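Local atomic coordinates of folylpolyglutamate synthase/dihydrofolate synthase (Thermotoga maritima, PDB entry 1O5Z), a protein that probably catalyses the ATP-dependent addition of L-glutamate to dihydropteroate and to tetrahydrofolyl polyglutamates, in the synthesis of folate cofactors. Residues I295-G298 / L299-K303; K382-N385 / S386-M390. All blocks are in the same frame, centred on the assembly; numbering follows the deposited sequence.

Both interactions are local contacts within single helices, one at a C-terminal end and the other at an N-terminal end. Interaction 1 comes first along the chain, at the end of helix 292-301, which packs against helices 63-77 and 271-286 and strand 259-265. Interaction 2 opens helix 384-394, the helix of the unit that joins strand 370-373 to strand 399-400. Its residues 382-390 lie within the Mur ligase glutamate ligase family region. The two contacts follow in series, so they neither nest nor cross, and neither closes a long loop. The centres of interactions 1 and 2 are about 41 Å apart. The two lie on opposite sides of the chain's centre and do not touch.

Interaction 1 (I295-G298 / L299-K303)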
ATOM      1  N   ILE A 295       7.335  11.000  15.980  1.00 43.75           N
ATOM      2  CA  ILE A 295       8.081  10.168  15.078  1.00 43.25           C
ATOM      3  C   ILE A 295       8.086   8.770  15.686  1.00 43.31           C
ATOM      4  O   ILE A 295       7.763   7.777  15.021  1.00 43.98           O
ATOM      5  CB  ILE A 295       9.527  10.745  14.903  1.00 42.98           C
ATOM      6  CG1 ILE A 295       9.511  11.965  14.011  1.00 42.06           C
ATOM      7  CG2 ILE A 295      10.476   9.726  14.302  1.00 44.50           C
ATOM      8  CD1 ILE A 295      10.752  12.781  14.143  1.00 42.86           C
ATOM      9  N   ARG A 296       8.452   8.662  16.953  1.00 42.62           N
ATOM     10  CA  ARG A 296       8.511   7.335  17.550  1.00 42.46           C
ATOM     11  C   ARG A 296       7.148   6.663  17.599  1.00 43.39           C
ATOM     12  O   ARG A 296       7.034   5.463  17.353  1.00 43.43           O
ATOM     13  CB  ARG A 296       9.075   7.411  18.937  1.00 41.91           C
ATOM     14  CG  ARG A 296      10.503   7.785  18.948  1.00 41.63           C
ATOM     15  CD  ARG A 296      11.117   7.774  20.345  1.00 41.33           C
ATOM     16  NE  ARG A 296      12.515   8.169  20.266  1.00 39.98           N
ATOM     17  CZ  ARG A 296      13.526   7.328  20.071  1.00 41.48           C
ATOM     18  NH1 ARG A 296      13.308   6.028  19.983  1.00 41.84           N
ATOM     19  NH2 ARG A 296      14.781   7.787  19.982  1.00 40.50           N
ATOM     20  N   GLU A 297       6.116   7.418  17.940  1.00 44.80           N
ATOM     21  CA  GLU A 297       4.803   6.817  18.095  1.00 46.94           C
ATOM     22  C   GLU A 297       4.224   6.476  16.736  1.00 46.33           C
ATOM     23  O   GLU A 297       3.674   5.417  16.574  1.00 46.36           O
ATOM     24  CB  GLU A 297       3.847   7.716  18.884  1.00 47.73           C
ATOM     25  CG  GLU A 297       2.367   7.347  18.735  1.00 50.44           C
ATOM     26  CD  GLU A 297       1.439   8.299  19.484  1.00 50.39           C
ATOM     27  OE1 GLU A 297       1.481   8.214  20.720  1.00 52.89           O
ATOM     28  OE2 GLU A 297       0.688   9.111  18.837  1.00 52.52           O
ATOM     29  N   GLY A 298       4.376   7.375  15.783  1.00 46.77           N
ATOM     30  CA  GLY A 298       3.905   7.174  14.411  1.00 47.20           C
ATOM     31  C   GLY A 298       4.524   5.957  13.763  1.00 47.46           C
ATOM     32  O   GLY A 298       3.797   5.150  13.169  1.00 47.42           O
ATOM     33  N   LEU A 299       5.848   5.788  13.931  1.00 48.11           N
ATOM     34  CA  LEU A 299       6.559   4.557  13.491  1.00 48.07           C
ATOM     35  C   LEU A 299       6.113   3.275  14.199  1.00 48.18           C
ATOM     36  O   LEU A 299       5.998   2.223  13.589  1.00 48.80           O
ATOM     37  CB  LEU A 299       8.065   4.705  13.683  1.00 48.22           C
ATOM     38  CG  LEU A 299       8.756   5.738  12.796  1.00 47.48           C
ATOM     39  CD1 LEU A 299      10.190   5.788  13.118  1.00 44.44           C
ATOM     40  CD2 LEU A 299       8.560   5.458  11.323  1.00 49.63           C
ATOM     41  N   LYS A 300       5.868   3.365  15.489  1.00 48.53           N
ATOM     42  CA  LYS A 300       5.278   2.250  16.227  1.00 48.63           C
ATOM     43  C   LYS A 300       3.876   1.872  15.722  1.00 47.75           C
ATOM     44  O   LYS A 300       3.464   0.719  15.821  1.00 47.04           O
ATOM     45  CB  LYS A 300       5.205   2.584  17.721  1.00 48.84           C
ATOM     46  CG  LYS A 300       5.744   1.483  18.548  1.00 50.75           C
ATOM     47  CD  LYS A 300       6.110   1.880  19.969  1.00 51.07           C
ATOM     48  CE  LYS A 300       6.751   0.596  20.698  1.00 53.87           C
ATOM     49  NZ  LYS A 300       7.779   0.859  21.838  1.00 55.87           N
ATOM     50  N   ASN A 301       3.145   2.869  15.221  1.00 47.64           N
ATOM     51  CA  ASN A 301       1.719   2.749  14.827  1.00 47.55           C
ATOM     52  C   ASN A 301       1.510   2.375  13.376  1.00 47.30           C
ATOM     53  O   ASN A 301       0.470   1.847  13.029  1.00 47.27           O
ATOM     54  CB  ASN A 301       0.985   4.074  15.039  1.00 47.18           C
ATOM     55  CG  ASN A 301       0.665   4.380  16.484  1.00 45.30           C
ATOM     56  OD1 ASN A 301       0.823   3.573  17.387  1.00 46.23           O
ATOM     57  ND2 ASN A 301       0.187   5.583  16.697  1.00 42.82           N
ATOM     58  N   ALA A 302       2.489   2.684  12.533  1.00 47.95           N
ATOM     59  CA  ALA A 302       2.448   2.305  11.122  1.00 48.41           C
ATOM     60  C   ALA A 302       2.169   0.808  10.877  1.00 48.49           C
ATOM     61  O   ALA A 302       2.729  -0.083  11.547  1.00 47.51           O
ATOM     62  CB  ALA A 302       3.735   2.684  10.424  1.00 48.34           C
ATOM     63  N   LYS A 303       1.349   0.570   9.862  1.00 48.59           N
ATOM     64  CA  LYS A 303       0.903  -0.755   9.515  1.00 50.65           C
ATOM     65  C   LYS A 303       0.709  -0.804   8.008  1.00 50.46           C
ATOM     66  O   LYS A 303       0.065   0.081   7.460  1.00 52.64           O
ATOM     67  CB  LYS A 303      -0.428  -1.006  10.185  1.00 50.02           C
ATOM     68  CG  LYS A 303      -0.938  -2.444   9.963  1.00 54.38           C
ATOM     69  CD  LYS A 303      -2.138  -2.784  10.876  1.00 55.34           C
ATOM     70  CE  LYS A 303      -1.678  -3.233  12.317  1.00 60.54           C
ATOM     71  NZ  LYS A 303      -2.537  -2.586  13.385  1.00 62.86           N
TER
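Leu299 N bonds to Ile295 O at 3.0 Å in a nearly straight helical hydrogen bond. Lys300 N repeats the step to Arg296 O. The turn then loosens. Asn301 N is split weakly between Glu297 O and Gly298 O. Ala302 N still reaches Gly298 O at 2.9 Å, but Ala302 itself has left helical angles. This is the C-terminal end of helix 292-301, where Gly298 O takes both Asn301 N and Ala302 N. One face of the helix is buried. There Ile295 and Leu299 run alongside each other, with Ile295 CG2 4.1 Å from Leu299 CD1. With chi1 of Ile295 at -76°, CG2 lies anti to the backbone N, and this places the methyl beside Leu299 CD1. Leu299 CG also sits 3.2 Å from Ile295 O. Helices 63-77 and 271-286 pack against this face. On another side Glu297 and Asn301 meet, with Glu297 CG 3.5 Å from Asn301 ND2. Their carboxylate and amide planes are 24° apart. Glu297 OE2 also has a weak hydrogen bond to Ser76 OG. With Glu297 cut back to an alanine, the Asn301 amide is likely to lose the CG methylene beside its ND2, and Ser76 OG its weak partner. Arg296 turns elsewhere, with a salt bridge to Glu292 and hydrogen bonds to the backbone oxygens of Glu261 and Asp262.

Interaction 2 (K382-N385 / S386-M390); sequences KDMN and SLVDM. With SO4 (sulfate ion), chain E.
The first turn of helix 384-394 binds a sulfate ion, probably from the crystallisation liquor, at its N-terminal end. Asp383 is the N-cap residue, but its side chain makes no capping bond. The regular ladder begins at its carbonyl: Leu387 N bonds to Asp383 O at 3.1 Å. Ser386 N adds a weak bond to the same oxygen, and Arg357 NH1 also bonds to it. Ser386 OG lies 3.4 Å from Asp383 CB, alongside it. Val388 N continues the ladder to Met384 O, and Asp389 N to Asn385 O. Two main-chain N-H groups and the Asn385 amide share the sulfate. Met384 N gives sulfate O1 a short, straight bond of 2.6 Å, and Asp383 N gives sulfate O3 a weak one. Asn385 CG nearly eclipses its backbone N (chi1 -15°), and Asn385 ND2 bonds to sulfate O2 at 3.1 Å and weakly to sulfate O3. On the buried side Met384 CG is anti to the backbone N (chi1 -179°), and the chain bends at chi2. Met384 SD lies 4.2 Å from Leu387 CD2, and Met384 CE 4.1 Å from Val388 CG2. These three side chains pack on Val373 of strand 370-373. Such an anion site at a helix N-terminus, made of main-chain N-H groups with a side-chain amide, here opens the helix of a beta-alpha-beta crossover.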
ATOM      1  N   LYS A 382     -10.638 -19.921 -10.684  1.00 51.50           N
ATOM      2  CA  LYS A 382     -10.849 -21.157 -11.470  1.00 50.99           C
ATOM      3  C   LYS A 382      -9.661 -22.117 -11.346  1.00 50.67           C
ATOM      4  O   LYS A 382      -8.571 -21.725 -10.940  1.00 50.04           O
ATOM      5  CB  LYS A 382     -11.237 -20.885 -12.956  1.00 50.46           C
ATOM      6  CG  LYS A 382     -10.144 -20.464 -13.929  1.00 49.83           C
ATOM      7  CD  LYS A 382     -10.704 -20.317 -15.366  1.00 50.14           C
ATOM      8  CE  LYS A 382      -9.627 -20.449 -16.469  1.00 49.58           C
ATOM      9  NZ  LYS A 382     -10.175 -20.674 -17.863  1.00 47.86           N
ATOM     10  N   ASP A 383      -9.930 -23.384 -11.663  1.00 50.62           N
ATOM     11  CA  ASP A 383      -8.946 -24.481 -11.682  1.00 50.81           C
ATOM     12  C   ASP A 383      -8.329 -24.848 -10.363  1.00 50.24           C
ATOM     13  O   ASP A 383      -7.119 -25.121 -10.284  1.00 50.40           O
ATOM     14  CB  ASP A 383      -7.804 -24.195 -12.655  1.00 51.24           C
ATOM     15  CG  ASP A 383      -8.105 -24.636 -14.008  1.00 51.36           C
ATOM     16  OD1 ASP A 383      -7.653 -23.949 -14.948  1.00 52.22           O
ATOM     17  OD2 ASP A 383      -8.783 -25.660 -14.216  1.00 54.83           O
ATOM     18  N   MET A 384      -9.158 -24.909  -9.337  1.00 49.19           N
ATOM     19  CA  MET A 384      -8.716 -25.441  -8.080  1.00 48.54           C
ATOM     20  C   MET A 384      -8.029 -26.789  -8.321  1.00 48.16           C
ATOM     21  O   MET A 384      -7.032 -27.147  -7.694  1.00 47.74           O
ATOM     22  CB  MET A 384      -9.919 -25.618  -7.188  1.00 48.22           C
ATOM     23  CG  MET A 384      -9.590 -26.151  -5.850  1.00 49.43           C
ATOM     24  SD  MET A 384      -8.419 -25.041  -5.007  1.00 48.90           S
ATOM     25  CE  MET A 384      -8.570 -25.726  -3.357  1.00 47.30           C
ATOM     26  N   ASN A 385      -8.563 -27.516  -9.280  1.00 47.60           N
ATOM     27  CA  ASN A 385      -8.127 -28.861  -9.559  1.00 48.01           C
ATOM     28  C   ASN A 385      -6.629 -28.942  -9.892  1.00 47.14           C
ATOM     29  O   ASN A 385      -5.895 -29.743  -9.310  1.00 46.44           O
ATOM     30  CB  ASN A 385      -8.960 -29.436 -10.721  1.00 48.55           C
ATOM     31  CG  ASN A 385     -10.234 -28.598 -11.023  1.00 50.20           C
ATOM     32  OD1 ASN A 385     -10.558 -28.358 -12.202  1.00 53.14           O
ATOM     33  ND2 ASN A 385     -10.939 -28.145  -9.967  1.00 47.82           N
ATOM     34  N   SER A 386      -6.184 -28.111 -10.830  1.00 46.82           N
ATOM     35  CA  SER A 386      -4.795 -28.169 -11.285  1.00 47.04           C
ATOM     36  C   SER A 386      -3.882 -27.472 -10.287  1.00 46.23           C
ATOM     37  O   SER A 386      -2.721 -27.839 -10.194  1.00 46.71           O
ATOM     38  CB  SER A 386      -4.614 -27.624 -12.719  1.00 47.03           C
ATOM     39  OG  SER A 386      -5.106 -26.302 -12.820  1.00 49.58           O
ATOM     40  N   LEU A 387      -4.407 -26.508  -9.536  1.00 45.19           N
ATOM     41  CA  LEU A 387      -3.661 -25.909  -8.431  1.00 45.16           C
ATOM     42  C   LEU A 387      -3.207 -26.947  -7.433  1.00 44.97           C
ATOM     43  O   LEU A 387      -2.038 -26.975  -7.024  1.00 45.48           O
ATOM     44  CB  LEU A 387      -4.503 -24.868  -7.677  1.00 44.81           C
ATOM     45  CG  LEU A 387      -3.843 -24.219  -6.438  1.00 45.81           C
ATOM     46  CD1 LEU A 387      -2.458 -23.600  -6.746  1.00 46.23           C
ATOM     47  CD2 LEU A 387      -4.731 -23.160  -5.761  1.00 45.84           C
ATOM     48  N   VAL A 388      -4.156 -27.759  -7.001  1.00 44.75           N
ATOM     49  CA  VAL A 388      -3.910 -28.827  -6.047  1.00 44.47           C
ATOM     50  C   VAL A 388      -2.915 -29.857  -6.606  1.00 44.48           C
ATOM     51  O   VAL A 388      -2.045 -30.340  -5.893  1.00 43.52           O
ATOM     52  CB  VAL A 388      -5.265 -29.547  -5.676  1.00 44.30           C
ATOM     53  CG1 VAL A 388      -5.022 -30.810  -4.889  1.00 44.08           C
ATOM     54  CG2 VAL A 388      -6.145 -28.653  -4.890  1.00 44.08           C
ATOM     55  N   ASP A 389      -3.092 -30.221  -7.870  1.00 45.34           N
ATOM     56  CA  ASP A 389      -2.207 -31.178  -8.524  1.00 46.47           C
ATOM     57  C   ASP A 389      -0.770 -30.688  -8.551  1.00 47.37           C
ATOM     58  O   ASP A 389       0.175 -31.441  -8.284  1.00 47.83           O
ATOM     59  CB  ASP A 389      -2.639 -31.399  -9.969  1.00 46.80           C
ATOM     60  CG  ASP A 389      -3.863 -32.296 -10.104  1.00 47.35           C
ATOM     61  OD1 ASP A 389      -4.339 -32.855  -9.100  1.00 46.88           O
ATOM     62  OD2 ASP A 389      -4.413 -32.490 -11.202  1.00 47.22           O
ATOM     63  N   MET A 390      -0.620 -29.425  -8.926  1.00 48.18           N
ATOM     64  CA  MET A 390       0.664 -28.753  -8.902  1.00 49.74           C
ATOM     65  C   MET A 390       1.298 -28.783  -7.537  1.00 48.21           C
ATOM     66  O   MET A 390       2.443 -29.130  -7.416  1.00 47.67           O
ATOM     67  CB  MET A 390       0.495 -27.307  -9.293  1.00 49.61           C
ATOM     68  CG  MET A 390       0.917 -27.001 -10.704  1.00 53.16           C
ATOM     69  SD  MET A 390       0.835 -25.198 -10.880  1.00 57.27           S
ATOM     70  CE  MET A 390      -0.907 -25.007 -11.352  1.00 58.34           C
TER
HETATM   71  S   SO4 E 504     -12.741 -24.966 -10.381  1.00 61.04           S
HETATM   72  O1  SO4 E 504     -11.705 -24.355  -9.540  1.00 62.53           O
HETATM   73  O2  SO4 E 504     -13.213 -26.117  -9.597  1.00 59.16           O
HETATM   74  O3  SO4 E 504     -12.087 -25.526 -11.571  1.00 60.49           O
HETATM   75  O4  SO4 E 504     -13.707 -23.903 -10.741  1.00 56.56           O